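Local atomic coordinates of esterase (uncultured bacterium FLS12, PDB entry 4RGY), a protein that hydrolyses carboxylic esters as a low-temperature-active alkaline esterase, probably through the serine chemistry common to alpha/beta hydrolases. Residues A132-L135 with G136-P140; A146-S150 with G151-I155; D188-L191 with F192-A195; W96-I99 with S100-P104; R224-D227 with H228-L232. All blocks are in the same frame, centred on the assembly; numbering follows the deposited sequence.

Contact 1 (A132-L135 with G136-P140)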
loop_
_atom_site.group_PDB
_atom_site.type_symbol
_atom_site.label_atom_id
_atom_site.label_comp_id
_atom_site.label_asym_id
_atom_site.label_seq_id
_atom_site.Cartn_x
_atom_site.Cartn_y
_atom_site.Cartn_z
ATOM N N ALA A 132 1.983 26.039 -2.440
ATOM C CA ALA A 132 3.169 26.297 -1.626
ATOM C C ALA A 132 3.371 27.788 -1.382
ATOM O O ALA A 132 3.633 28.209 -0.252
ATOM C CB ALA A 132 4.405 25.698 -2.281
ATOM N N LEU A 133 3.263 28.590 -2.438
ATOM C CA LEU A 133 3.444 30.029 -2.279
ATOM C C LEU A 133 2.287 30.663 -1.505
ATOM O O LEU A 133 2.494 31.613 -0.753
ATOM C CB LEU A 133 3.657 30.721 -3.628
ATOM C CG LEU A 133 4.931 30.329 -4.372
ATOM C CD1 LEU A 133 5.069 31.162 -5.619
ATOM C CD2 LEU A 133 6.153 30.496 -3.479
ATOM N N LYS A 134 1.078 30.131 -1.664
ATOM C CA LYS A 134 -0.044 30.574 -0.847
ATOM C C LYS A 134 0.217 30.320 0.641
ATOM O O LYS A 134 0.010 31.197 1.481
ATOM C CB LYS A 134 -1.340 29.905 -1.306
ATOM C CG LYS A 134 -2.578 30.396 -0.577
ATOM C CD LYS A 134 -3.814 29.620 -1.034
ATOM C CE LYS A 134 -5.041 29.942 -0.198
ATOM N NZ LYS A 134 -6.198 29.036 -0.527
ATOM N N LEU A 135 0.684 29.116 0.965
ATOM C CA LEU A 135 1.057 28.797 2.340
ATOM C C LEU A 135 2.152 29.725 2.857
ATOM O O LEU A 135 2.035 30.270 3.958
ATOM C CB LEU A 135 1.505 27.339 2.447
ATOM C CG LEU A 135 0.337 26.345 2.459
ATOM C CD1 LEU A 135 0.863 24.950 2.157
ATOM C CD2 LEU A 135 -0.410 26.345 3.793
ATOM N N GLY A 136 3.200 29.923 2.063
ATOM C CA GLY A 136 4.321 30.731 2.500
ATOM C C GLY A 136 3.946 32.187 2.711
ATOM O O GLY A 136 4.469 32.840 3.620
ATOM N N MET A 137 3.039 32.699 1.886
ATOM C CA MET A 137 2.685 34.114 1.953
ATOM C C MET A 137 1.479 34.415 2.850
ATOM O O MET A 137 1.303 35.556 3.301
ATOM C CB MET A 137 2.513 34.693 0.545
ATOM C CG MET A 137 3.815 34.673 -0.259
ATOM S SD MET A 137 3.734 35.715 -1.728
ATOM C CE MET A 137 2.721 34.721 -2.799
ATOM N N ARG A 138 0.643 33.410 3.109
ATOM C CA ARG A 138 -0.456 33.566 4.061
ATOM C C ARG A 138 0.029 33.270 5.471
ATOM O O ARG A 138 -0.440 33.877 6.440
ATOM C CB ARG A 138 -1.642 32.660 3.705
ATOM C CG ARG A 138 -2.391 33.065 2.442
ATOM C CD ARG A 138 -3.414 34.175 2.707
ATOM N NE ARG A 138 -4.522 33.669 3.515
ATOM C CZ ARG A 138 -5.587 33.045 3.018
ATOM N NH1 ARG A 138 -5.709 32.880 1.703
ATOM N NH2 ARG A 138 -6.532 32.589 3.837
ATOM N N HIS A 139 0.969 32.336 5.585
ATOM C CA HIS A 139 1.501 31.962 6.887
ATOM C C HIS A 139 3.023 32.013 6.930
ATOM O O HIS A 139 3.672 31.004 7.188
ATOM C CB HIS A 139 1.000 30.571 7.269
ATOM C CG HIS A 139 -0.475 30.514 7.510
ATOM N ND1 HIS A 139 -1.075 31.117 8.597
ATOM C CD2 HIS A 139 -1.477 29.946 6.799
ATOM C CE1 HIS A 139 -2.379 30.909 8.550
ATOM N NE2 HIS A 139 -2.648 30.200 7.468
ATOM N N PRO A 140 3.603 33.202 6.705
ATOM C CA PRO A 140 5.063 33.312 6.685
ATOM C C PRO A 140 5.679 32.979 8.039
ATOM O O PRO A 140 6.871 32.684 8.109
ATOM C CB PRO A 140 5.291 34.787 6.336
ATOM C CG PRO A 140 4.070 35.476 6.790
ATOM C CD PRO A 140 2.950 34.513 6.540
#

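Contact 2 (A146-S150 with G151-I155)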
loop_
_atom_site.group_PDB
_atom_site.type_symbol
_atom_site.label_atom_id
_atom_site.label_comp_id
_atom_site.label_asym_id
_atom_site.label_seq_id
_atom_site.Cartn_x
_atom_site.Cartn_y
_atom_site.Cartn_z
ATOM N N ALA A 146 9.400 28.444 0.935
ATOM C CA ALA A 146 8.303 28.013 0.069
ATOM C C ALA A 146 8.797 28.059 -1.372
ATOM O O ALA A 146 9.408 29.049 -1.796
ATOM C CB ALA A 146 7.072 28.907 0.250
ATOM N N ALA A 147 8.526 27.004 -2.136
ATOM C CA ALA A 147 9.059 26.867 -3.486
ATOM C C ALA A 147 7.994 26.427 -4.473
ATOM O O ALA A 147 7.228 25.482 -4.201
ATOM C CB ALA A 147 10.201 25.863 -3.495
ATOM N N SER A 148 7.943 27.106 -5.617
ATOM C CA SER A 148 7.030 26.738 -6.690
ATOM C C SER A 148 7.766 26.241 -7.925
ATOM O O SER A 148 8.684 26.902 -8.424
ATOM C CB SER A 148 6.151 27.928 -7.066
ATOM O OG SER A 148 5.418 27.676 -8.261
ATOM N N LEU A 149 7.357 25.073 -8.421
ATOM C CA LEU A 149 7.926 24.496 -9.639
ATOM C C LEU A 149 6.857 24.482 -10.719
ATOM O O LEU A 149 5.827 23.823 -10.558
ATOM C CB LEU A 149 8.437 23.072 -9.389
ATOM C CG LEU A 149 9.577 22.893 -8.384
ATOM C CD1 LEU A 149 9.038 22.890 -6.955
ATOM C CD2 LEU A 149 10.322 21.593 -8.651
ATOM N N SER A 150 7.080 25.238 -11.794
ATOM C CA SER A 150 6.114 25.326 -12.889
ATOM C C SER A 150 4.718 25.603 -12.353
ATOM O O SER A 150 3.751 24.901 -12.688
ATOM C CB SER A 150 6.124 24.028 -13.697
ATOM O OG SER A 150 7.452 23.668 -14.034
ATOM N N GLY A 151 4.614 26.637 -11.524
ATOM C CA GLY A 151 3.391 26.876 -10.781
ATOM C C GLY A 151 2.286 27.531 -11.583
ATOM O O GLY A 151 2.544 28.291 -12.524
ATOM N N ALA A 152 1.046 27.219 -11.219
ATOM C CA ALA A 152 -0.118 27.918 -11.759
ATOM C C ALA A 152 -0.318 29.171 -10.910
ATOM O O ALA A 152 -1.190 29.233 -10.044
ATOM C CB ALA A 152 -1.351 27.015 -11.701
ATOM N N LEU A 153 0.535 30.161 -11.139
ATOM C CA LEU A 153 0.671 31.265 -10.191
ATOM C C LEU A 153 -0.296 32.429 -10.397
ATOM O O LEU A 153 -0.343 33.333 -9.566
ATOM C CB LEU A 153 2.113 31.772 -10.144
ATOM C CG LEU A 153 3.149 30.702 -9.788
ATOM C CD1 LEU A 153 4.531 31.301 -9.545
ATOM C CD2 LEU A 153 2.681 29.910 -8.575
ATOM N N ASP A 154 -1.063 32.390 -11.483
ATOM C CA ASP A 154 -2.122 33.364 -11.718
ATOM C C ASP A 154 -3.452 32.630 -11.845
ATOM O O ASP A 154 -3.729 32.012 -12.879
ATOM C CB ASP A 154 -1.840 34.196 -12.977
ATOM C CG ASP A 154 -2.786 35.382 -13.120
ATOM O OD1 ASP A 154 -3.765 35.476 -12.345
ATOM O OD2 ASP A 154 -2.548 36.217 -14.016
ATOM N N ILE A 155 -4.270 32.692 -10.798
ATOM C CA ILE A 155 -5.553 31.983 -10.802
ATOM C C ILE A 155 -6.739 32.853 -11.251
ATOM O O ILE A 155 -7.896 32.422 -11.183
ATOM C CB ILE A 155 -5.861 31.271 -9.446
ATOM C CG1 ILE A 155 -5.632 32.173 -8.220
ATOM C CG2 ILE A 155 -4.996 30.029 -9.296
ATOM C CD1 ILE A 155 -6.535 33.393 -8.106
HETATM O O HOH W 1 6.776 28.346 -10.570
#

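Contact 3 (D188-L191 with F192-A195)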
loop_
_atom_site.group_PDB
_atom_site.type_symbol
_atom_site.label_atom_id
_atom_site.label_comp_id
_atom_site.label_asym_id
_atom_site.label_seq_id
_atom_site.Cartn_x
_atom_site.Cartn_y
_atom_site.Cartn_z
ATOM N N ASP A 188 -7.675 37.124 -1.288
ATOM C CA ASP A 188 -6.683 36.329 -0.574
ATOM C C ASP A 188 -6.255 35.062 -1.324
ATOM O O ASP A 188 -5.367 34.347 -0.856
ATOM C CB ASP A 188 -7.121 36.015 0.868
ATOM C CG ASP A 188 -8.402 35.212 0.946
ATOM O OD1 ASP A 188 -8.886 34.702 -0.089
ATOM O OD2 ASP A 188 -8.924 35.088 2.072
ATOM N N HIS A 189 -6.887 34.801 -2.471
ATOM C CA HIS A 189 -6.508 33.692 -3.349
ATOM C C HIS A 189 -5.410 34.114 -4.323
ATOM O O HIS A 189 -4.750 33.284 -4.932
ATOM C CB HIS A 189 -7.686 33.207 -4.202
ATOM C CG HIS A 189 -8.929 32.884 -3.435
ATOM N ND1 HIS A 189 -9.135 31.663 -2.833
ATOM C CD2 HIS A 189 -10.054 33.607 -3.221
ATOM C CE1 HIS A 189 -10.326 31.657 -2.258
ATOM N NE2 HIS A 189 -10.908 32.818 -2.490
ATOM N N ASP A 190 -5.279 35.421 -4.513
ATOM C CA ASP A 190 -4.448 35.987 -5.570
ATOM C C ASP A 190 -3.018 36.178 -5.091
ATOM O O ASP A 190 -2.742 37.052 -4.259
ATOM C CB ASP A 190 -5.078 37.323 -5.965
ATOM C CG ASP A 190 -4.315 38.068 -7.042
ATOM O OD1 ASP A 190 -3.293 37.573 -7.558
ATOM O OD2 ASP A 190 -4.798 39.178 -7.396
ATOM N N LEU A 191 -2.109 35.336 -5.586
ATOM C CA LEU A 191 -0.702 35.419 -5.175
ATOM C C LEU A 191 -0.079 36.785 -5.454
ATOM O O LEU A 191 0.844 37.195 -4.744
ATOM C CB LEU A 191 0.153 34.343 -5.850
ATOM C CG LEU A 191 -0.212 32.887 -5.599
ATOM C CD1 LEU A 191 0.828 32.022 -6.276
ATOM C CD2 LEU A 191 -0.266 32.601 -4.111
ATOM N N PHE A 192 -0.576 37.483 -6.473
ATOM C CA PHE A 192 -0.051 38.812 -6.784
ATOM C C PHE A 192 -0.353 39.775 -5.639
ATOM O O PHE A 192 0.510 40.555 -5.234
ATOM C CB PHE A 192 -0.610 39.331 -8.110
ATOM C CG PHE A 192 -0.061 38.633 -9.320
ATOM C CD1 PHE A 192 -0.375 37.298 -9.582
ATOM C CD2 PHE A 192 0.782 39.302 -10.196
ATOM C CE1 PHE A 192 0.142 36.647 -10.696
ATOM C CE2 PHE A 192 1.288 38.668 -11.317
ATOM C CZ PHE A 192 0.971 37.338 -11.572
ATOM N N ALA A 193 -1.562 39.688 -5.091
ATOM C CA ALA A 193 -1.948 40.499 -3.943
ATOM C C ALA A 193 -1.185 40.089 -2.692
ATOM O O ALA A 193 -0.734 40.938 -1.913
ATOM C CB ALA A 193 -3.462 40.398 -3.704
ATOM N N LEU A 194 -1.038 38.783 -2.480
ATOM C CA LEU A 194 -0.299 38.300 -1.326
ATOM C C LEU A 194 1.153 38.787 -1.365
ATOM O O LEU A 194 1.717 39.144 -0.326
ATOM C CB LEU A 194 -0.366 36.772 -1.233
ATOM C CG LEU A 194 -1.778 36.180 -1.045
ATOM C CD1 LEU A 194 -1.688 34.671 -0.960
ATOM C CD2 LEU A 194 -2.490 36.732 0.184
ATOM N N ALA A 195 1.747 38.808 -2.556
ATOM C CA ALA A 195 3.105 39.305 -2.721
ATOM C C ALA A 195 3.198 40.783 -2.334
ATOM O O ALA A 195 4.165 41.202 -1.708
ATOM C CB ALA A 195 3.589 39.077 -4.147
#

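Contact 4 (W96-I99 with S100-P104)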
loop_
_atom_site.group_PDB
_atom_site.type_symbol
_atom_site.label_atom_id
_atom_site.label_comp_id
_atom_site.label_asym_id
_atom_site.label_seq_id
_atom_site.Cartn_x
_atom_site.Cartn_y
_atom_site.Cartn_z
ATOM N N TRP A 96 -8.157 24.117 1.894
ATOM C CA TRP A 96 -7.189 25.063 2.458
ATOM C C TRP A 96 -7.059 24.896 3.968
ATOM O O TRP A 96 -5.942 24.854 4.498
ATOM C CB TRP A 96 -7.590 26.501 2.150
ATOM C CG TRP A 96 -6.804 27.518 2.945
ATOM C CD1 TRP A 96 -7.287 28.319 3.943
ATOM C CD2 TRP A 96 -5.412 27.860 2.795
ATOM N NE1 TRP A 96 -6.286 29.132 4.425
ATOM C CE2 TRP A 96 -5.128 28.871 3.743
ATOM C CE3 TRP A 96 -4.376 27.392 1.973
ATOM C CZ2 TRP A 96 -3.858 29.439 3.875
ATOM C CZ3 TRP A 96 -3.116 27.964 2.100
ATOM C CH2 TRP A 96 -2.869 28.976 3.049
ATOM N N THR A 97 -8.185 24.778 4.666
ATOM C CA THR A 97 -8.115 24.554 6.099
ATOM C C THR A 97 -7.441 23.204 6.367
ATOM O O THR A 97 -6.667 23.051 7.315
ATOM C CB THR A 97 -9.504 24.663 6.755
ATOM O OG1 THR A 97 -9.970 26.012 6.605
ATOM C CG2 THR A 97 -9.450 24.338 8.243
ATOM N N PHE A 98 -7.707 22.228 5.503
ATOM C CA PHE A 98 -7.041 20.941 5.603
ATOM C C PHE A 98 -5.525 21.089 5.441
ATOM O O PHE A 98 -4.750 20.661 6.308
ATOM C CB PHE A 98 -7.600 19.986 4.540
ATOM C CG PHE A 98 -6.842 18.690 4.427
ATOM C CD1 PHE A 98 -6.864 17.757 5.467
ATOM C CD2 PHE A 98 -6.114 18.398 3.278
ATOM C CE1 PHE A 98 -6.173 16.561 5.364
ATOM C CE2 PHE A 98 -5.424 17.197 3.167
ATOM C CZ PHE A 98 -5.454 16.278 4.212
ATOM N N ILE A 99 -5.082 21.681 4.335
ATOM C CA ILE A 99 -3.650 21.711 4.063
ATOM C C ILE A 99 -2.883 22.626 5.028
ATOM O O ILE A 99 -1.730 22.349 5.371
ATOM C CB ILE A 99 -3.335 22.054 2.580
ATOM C CG1 ILE A 99 -1.915 21.623 2.209
ATOM C CG2 ILE A 99 -3.552 23.549 2.285
ATOM C CD1 ILE A 99 -1.702 20.121 2.185
ATOM N N SER A 100 -3.524 23.702 5.480
ATOM C CA SER A 100 -2.816 24.705 6.281
ATOM C C SER A 100 -2.907 24.465 7.786
ATOM O O SER A 100 -2.089 24.991 8.546
ATOM C CB SER A 100 -3.333 26.112 5.955
ATOM O OG SER A 100 -4.676 26.278 6.386
ATOM N N GLU A 101 -3.889 23.678 8.218
ATOM C CA GLU A 101 -4.115 23.466 9.647
ATOM C C GLU A 101 -4.094 21.988 10.036
ATOM O O GLU A 101 -3.225 21.539 10.790
ATOM C CB GLU A 101 -5.434 24.111 10.089
ATOM C CG GLU A 101 -5.569 25.603 9.773
ATOM C CD GLU A 101 -4.696 26.473 10.653
ATOM O OE1 GLU A 101 -4.231 25.982 11.704
ATOM O OE2 GLU A 101 -4.473 27.649 10.294
ATOM N N GLU A 102 -5.061 21.225 9.530
ATOM C CA GLU A 102 -5.234 19.854 9.991
ATOM C C GLU A 102 -4.124 18.907 9.562
ATOM O O GLU A 102 -3.638 18.095 10.354
ATOM C CB GLU A 102 -6.577 19.287 9.550
ATOM C CG GLU A 102 -6.917 18.003 10.292
ATOM C CD GLU A 102 -8.136 17.305 9.750
ATOM O OE1 GLU A 102 -8.396 17.402 8.538
ATOM O OE2 GLU A 102 -8.830 16.640 10.546
ATOM N N LEU A 103 -3.729 18.991 8.302
ATOM C CA LEU A 103 -2.757 18.047 7.775
ATOM C C LEU A 103 -1.405 18.120 8.478
ATOM O O LEU A 103 -0.884 17.081 8.883
ATOM C CB LEU A 103 -2.613 18.220 6.271
ATOM C CG LEU A 103 -1.791 17.203 5.505
ATOM C CD1 LEU A 103 -2.349 17.359 4.206
ATOM C CD2 LEU A 103 -0.322 17.531 5.453
ATOM N N PRO A 104 -0.831 19.329 8.646
ATOM C CA PRO A 104 0.431 19.378 9.391
ATOM C C PRO A 104 0.267 18.884 10.828
ATOM O O PRO A 104 1.154 18.199 11.342
ATOM C CB PRO A 104 0.804 20.862 9.360
ATOM C CG PRO A 104 0.074 21.410 8.181
ATOM C CD PRO A 104 -1.203 20.655 8.112
#

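Contact 5 (R224-D227 with H228-L232)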
loop_
_atom_site.group_PDB
_atom_site.type_symbol
_atom_site.label_atom_id
_atom_site.label_comp_id
_atom_site.label_asym_id
_atom_site.label_seq_id
_atom_site.Cartn_x
_atom_site.Cartn_y
_atom_site.Cartn_z
ATOM N N ARG A 224 5.118 36.681 -15.693
ATOM C CA ARG A 224 4.362 37.805 -15.140
ATOM C C ARG A 224 4.454 37.865 -13.611
ATOM O O ARG A 224 4.618 38.949 -13.035
ATOM C CB ARG A 224 2.917 37.789 -15.639
ATOM C CG ARG A 224 2.816 38.233 -17.103
ATOM C CD ARG A 224 1.376 38.424 -17.578
ATOM N NE ARG A 224 0.593 37.209 -17.412
ATOM C CZ ARG A 224 -0.248 37.020 -16.406
ATOM N NH1 ARG A 224 -0.405 37.979 -15.504
ATOM N NH2 ARG A 224 -0.918 35.882 -16.296
ATOM N N PHE A 225 4.402 36.708 -12.951
ATOM C CA PHE A 225 4.537 36.700 -11.495
ATOM C C PHE A 225 5.955 37.113 -11.081
ATOM O O PHE A 225 6.127 37.901 -10.149
ATOM C CB PHE A 225 4.162 35.331 -10.899
ATOM C CG PHE A 225 4.277 35.279 -9.398
ATOM C CD1 PHE A 225 3.272 35.792 -8.587
ATOM C CD2 PHE A 225 5.396 34.725 -8.795
ATOM C CE1 PHE A 225 3.387 35.754 -7.204
ATOM C CE2 PHE A 225 5.508 34.680 -7.411
ATOM C CZ PHE A 225 4.500 35.190 -6.620
ATOM N N ARG A 226 6.960 36.568 -11.760
ATOM C CA ARG A 226 8.350 36.928 -11.501
ATOM C C ARG A 226 8.558 38.433 -11.606
ATOM O O ARG A 226 9.133 39.050 -10.699
ATOM C CB ARG A 226 9.268 36.227 -12.497
ATOM C CG ARG A 226 10.749 36.530 -12.268
ATOM C CD ARG A 226 11.576 36.271 -13.517
ATOM N NE ARG A 226 11.267 37.239 -14.564
ATOM C CZ ARG A 226 11.750 37.173 -15.798
ATOM N NH1 ARG A 226 12.542 36.164 -16.139
ATOM N NH2 ARG A 226 11.425 38.096 -16.693
ATOM N N ASP A 227 8.087 39.021 -12.702
ATOM C CA ASP A 227 8.279 40.452 -12.930
ATOM C C ASP A 227 7.558 41.262 -11.853
ATOM O O ASP A 227 8.066 42.275 -11.371
ATOM C CB ASP A 227 7.803 40.851 -14.332
ATOM C CG ASP A 227 8.717 40.338 -15.436
ATOM O OD1 ASP A 227 9.814 39.831 -15.128
ATOM O OD2 ASP A 227 8.314 40.430 -16.611
ATOM N N HIS A 228 6.394 40.777 -11.431
ATOM C CA HIS A 228 5.645 41.428 -10.370
ATOM C C HIS A 228 6.430 41.443 -9.066
ATOM O O HIS A 228 6.636 42.506 -8.467
ATOM C CB HIS A 228 4.302 40.722 -10.183
ATOM C CG HIS A 228 3.490 41.226 -9.032
ATOM N ND1 HIS A 228 2.915 42.479 -9.011
ATOM C CD2 HIS A 228 3.111 40.618 -7.882
ATOM C CE1 HIS A 228 2.232 42.626 -7.887
ATOM N NE2 HIS A 228 2.340 41.513 -7.183
ATOM N N VAL A 229 6.890 40.277 -8.618
ATOM C CA VAL A 229 7.577 40.235 -7.329
ATOM C C VAL A 229 8.925 40.963 -7.364
ATOM O O VAL A 229 9.325 41.571 -6.369
ATOM C CB VAL A 229 7.706 38.799 -6.752
ATOM C CG1 VAL A 229 6.325 38.197 -6.550
ATOM C CG2 VAL A 229 8.564 37.911 -7.646
ATOM N N ARG A 230 9.609 40.912 -8.498
ATOM C CA ARG A 230 10.891 41.603 -8.634
ATOM C C ARG A 230 10.726 43.107 -8.576
ATOM O O ARG A 230 11.561 43.801 -7.996
ATOM C CB ARG A 230 11.553 41.232 -9.946
ATOM C CG ARG A 230 12.236 39.912 -9.877
ATOM C CD ARG A 230 12.451 39.356 -11.255
ATOM N NE ARG A 230 13.625 38.494 -11.330
ATOM C CZ ARG A 230 13.881 37.422 -10.578
ATOM N NH1 ARG A 230 13.045 36.992 -9.625
ATOM N NH2 ARG A 230 15.018 36.770 -10.791
ATOM N N GLY A 231 9.657 43.609 -9.183
ATOM C CA GLY A 231 9.355 45.030 -9.151
ATOM C C GLY A 231 8.975 45.489 -7.756
ATOM O O GLY A 231 9.099 46.674 -7.419
ATOM N N LEU A 232 8.487 44.553 -6.939
ATOM C CA LEU A 232 8.128 44.864 -5.557
ATOM C C LEU A 232 9.311 44.853 -4.608
ATOM O O LEU A 232 9.218 45.390 -3.504
ATOM C CB LEU A 232 7.078 43.877 -5.024
ATOM C CG LEU A 232 5.690 43.883 -5.649
ATOM C CD1 LEU A 232 4.888 42.698 -5.126
ATOM C CD2 LEU A 232 4.979 45.180 -5.324
#

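Contact 1 (A132-L135 with G136-P140)
Lys134 and Arg138, one helical turn apart near the end of helix 127-138, send their side chains out side by side in the same direction. Lys134 is drawn out straight, and its CE comes 3.6 Å from NH1 of Arg138. The arginine folds at chi2 and chi3 (-83° and -69°), which brings its guanidinium back alongside the lysine. The two charged ends nevertheless stay apart, with 4.5 Å between Lys134 NZ and Arg138 NH1. NZ is hydrogen-bonded to the carbonyl of Tyr86, while Arg138 NH2 has a long, weak ion pair with Asp188. Trp96 of helix 95-110 packs against both side chains.

The apolar part lies round Leu133 and Met137. Bent at chi3 (-75°), the methionine turns its CE back to lie 4.2 Å from Leu133 CB and 3.7 Å from Leu133 O. Leu191 and Leu194 of helix 191-200 also pack on Met137.

The backbone supplies the remaining links, four successive i to i+4 bonds. Gly136 N reaches Ala132 O at 2.9 Å, Met137 N goes to Leu133 O and Arg138 N to Lys134 O. The last, from His139 N to Leu135 O at 2.8 Å, takes in the first residue to leave helical geometry, where the loop leading to strand 145-149 begins.

The two cationic side chains thus pack along their lengths while their charged ends stay apart, each engaged by other parts of the protein. The carbonyl on Lys134 NZ and the weak carboxylate pair of Arg138 probably ease the repulsion between them.

Contact 2 (A146-S150 with G151-I155)
Ser150 adopts left-handed backbone angles (phi 49°, psi 52°) and swings the chain round, so that Gly151 comes back against Ser148 near the end of strand 145-149. A weak bond from Leu153 N to Gly151 O (3.1 Å) then closes an inverse gamma turn centred on Ala152.

The Ser148 hydroxyl carries the side-chain contact. At chi1 170° it swings away from the N of its own residue, and OG comes to 3.3 Å from Gly151 CA, close enough that a beta carbon on Gly151 would collide with it. From the next turn the branched end of Leu153 closes in, its CD2 lying 3.5 Å from Ser148 OG. One water joins the two segments: it lies 2.8 Å from Ser148 OG and accepts from Gly151 N at 2.9 Å.

Ser150 points elsewhere. Its OG is bonded to Trp250 NE1, and its side chain touches Asp216 and His245, which with Ser126 probably form the catalytic triad. Gly151 O is taken up by Asn222.

No direct hydrogen bond spans the two segments. A single water therefore does the polar work, serving both the serine hydroxyl and the glycine N-H beside the leucine methyls.

Contact 3 (D188-L191 with F192-A195)
Asp190 is the N-cap of helix 191-200, and its carboxylate closes back on the first turn. OD1 accepts from Phe192 N at 2.9 Å in a rather bent bond (138° at the hydrogen), with the donor above the carboxylate plane. The side chain reaches there because CG stands anti to the backbone N (chi1 179°), which directs the carboxylate along the opening turn. The other oxygen, OD2, accepts from Gly186 N, so the aspartate ties the preceding loop to the helix start. Replacing Asp190 by an alanine would probably leave Phe192 N and Gly186 N without these acceptors, letting the helix start fray and freeing the loop before it.

The main-chain carbonyl of Asp190 is satisfied as well. Leu194 N approaches it in the carbonyl plane at 3.0 Å, in a nearly straight bond. One residue on, Ala195 N is bonded to Leu191 O at 2.9 Å, and regular i to i+4 pairing has begun. The carbonyl of Phe192 goes to His228 NE2, across to helix 219-232, and that of His189 to the hydroxyl of Tyr130.

Van der Waals contacts make up the rest. Leu191 CD2 and Leu194 CD1 meet obliquely at 4.0 Å, and the same CD1 lies 3.7 Å from Asp188 O. Leu191 also packs on Tyr130, joining this helix to helix 127-138. The Phe192 ring is turned 47° from the Asp190 carboxylate and presents its edge to it, with CD1 of the ring 3.6 Å from Asp190 OD1.

Contact 4 (W96-I99 with S100-P104)
In helix 95-110, Ser100 grips the carbonyl of Trp96 twice, its OG at 2.7 Å from Trp96 O and its N bonding from the opposite face of that carbonyl. OG stands between its own backbone N and carbonyl carbon (chi1 67°), which brings the hydroxyl back to this oxygen. Ser100 CB meanwhile lies over the indole, 3.9 Å from the centre of the six-membered ring and almost on the normal, a CH-pi contact.

Glu101 N donates to Thr97 O, and so does Glu102 N, at 3.3 Å, as the helix widens into a pi-type turn. The carboxylate of Glu101 leads off to a salt bridge with Arg142. That of Glu102, held by Ser11 OG and Asp12 N, stands at right angles to the Phe98 ring (89°) and sets OE1 in the ring plane, at its edge, 3.5 Å from Phe98 CD1.

Leu103 N then bonds to Phe98 O at 2.8 Å, five residues back. Its CB covers a face of the Phe98 ring, 4.1 Å from the centroid, in a second CH-pi contact. With Ile99, Leu103 packs on strands 45-49 and 75-79.

Pro104 has no N-H to give, and its CD faces Ile99 O at 3.3 Å where the helix kinks. The widened turn thus lets Thr97 O and Phe98 O find donors five residues ahead, just before the proline interrupts the pattern.

Contact 5 (R224-D227 with H228-L232)
His228, Arg226 and Phe225 carry this turn of helix 219-232, which crosses over between strands 207-213 and 236-241. His228 joins the preceding turn through its backbone, N to Arg224 O at 3.0 Å, and its CB rests 3.4 Å from Phe225 O. The polar end of its ring faces helix 191-200, with Phe192 as partner, and Leu232 CD1 lies over one of the ring faces.

Arg226 is bent at chi3 (69°), which turns its guanidinium back to Asp227 in a side-on salt bridge, NE and NH2 both on OD1, NH2 at 2.8 Å on the syn lone pair. Its CG and CD lie across one face of the Arg230 guanidinium, with CG 3.5 Å from Arg230 NH1, and Tyr238 adds a cation-pi contact. An alanine in place of Arg226 would probably leave Asp227 OD1 without its two donors and uncover the Arg230 guanidinium face.

Phe225 offers a ring face to Val229, whose CG1 sits 3.8 Å from the ring centre in a CH-pi contact. Gln210 of strand 207-213 packs on Phe225 as well.

NE of Arg226 and NE of Arg230 are 4.2 Å apart, yet the aspartate probably offsets much of that repulsion, which is consistent with the arginines packing carbon on guanidinium despite their charges.

Contacts 1, 2, 3 and 5 form one touching cluster, in which Leu153 CD2 meets Leu191 CD1 at 3.6 Å and Leu153 CD1 meets Phe225 CD2 at the same distance. Helix 219-232, which carries contact 5, is tied to contact 2 by the salt bridge from Arg224 NH2 to Asp154 OD2 (2.8 Å). Contact 4 joins the cluster through contact 1 alone, Trp96 CE3 lying 3.4 Å from Lys134 CE; its centre is about 28 Å from that of contact 5, across the chain. Nearest the probable Ser126-His245-Asp216 triad is contact 2, whose Ser150 touches it, while Ala132 of contact 1 lies close to the likely nucleophile elbow.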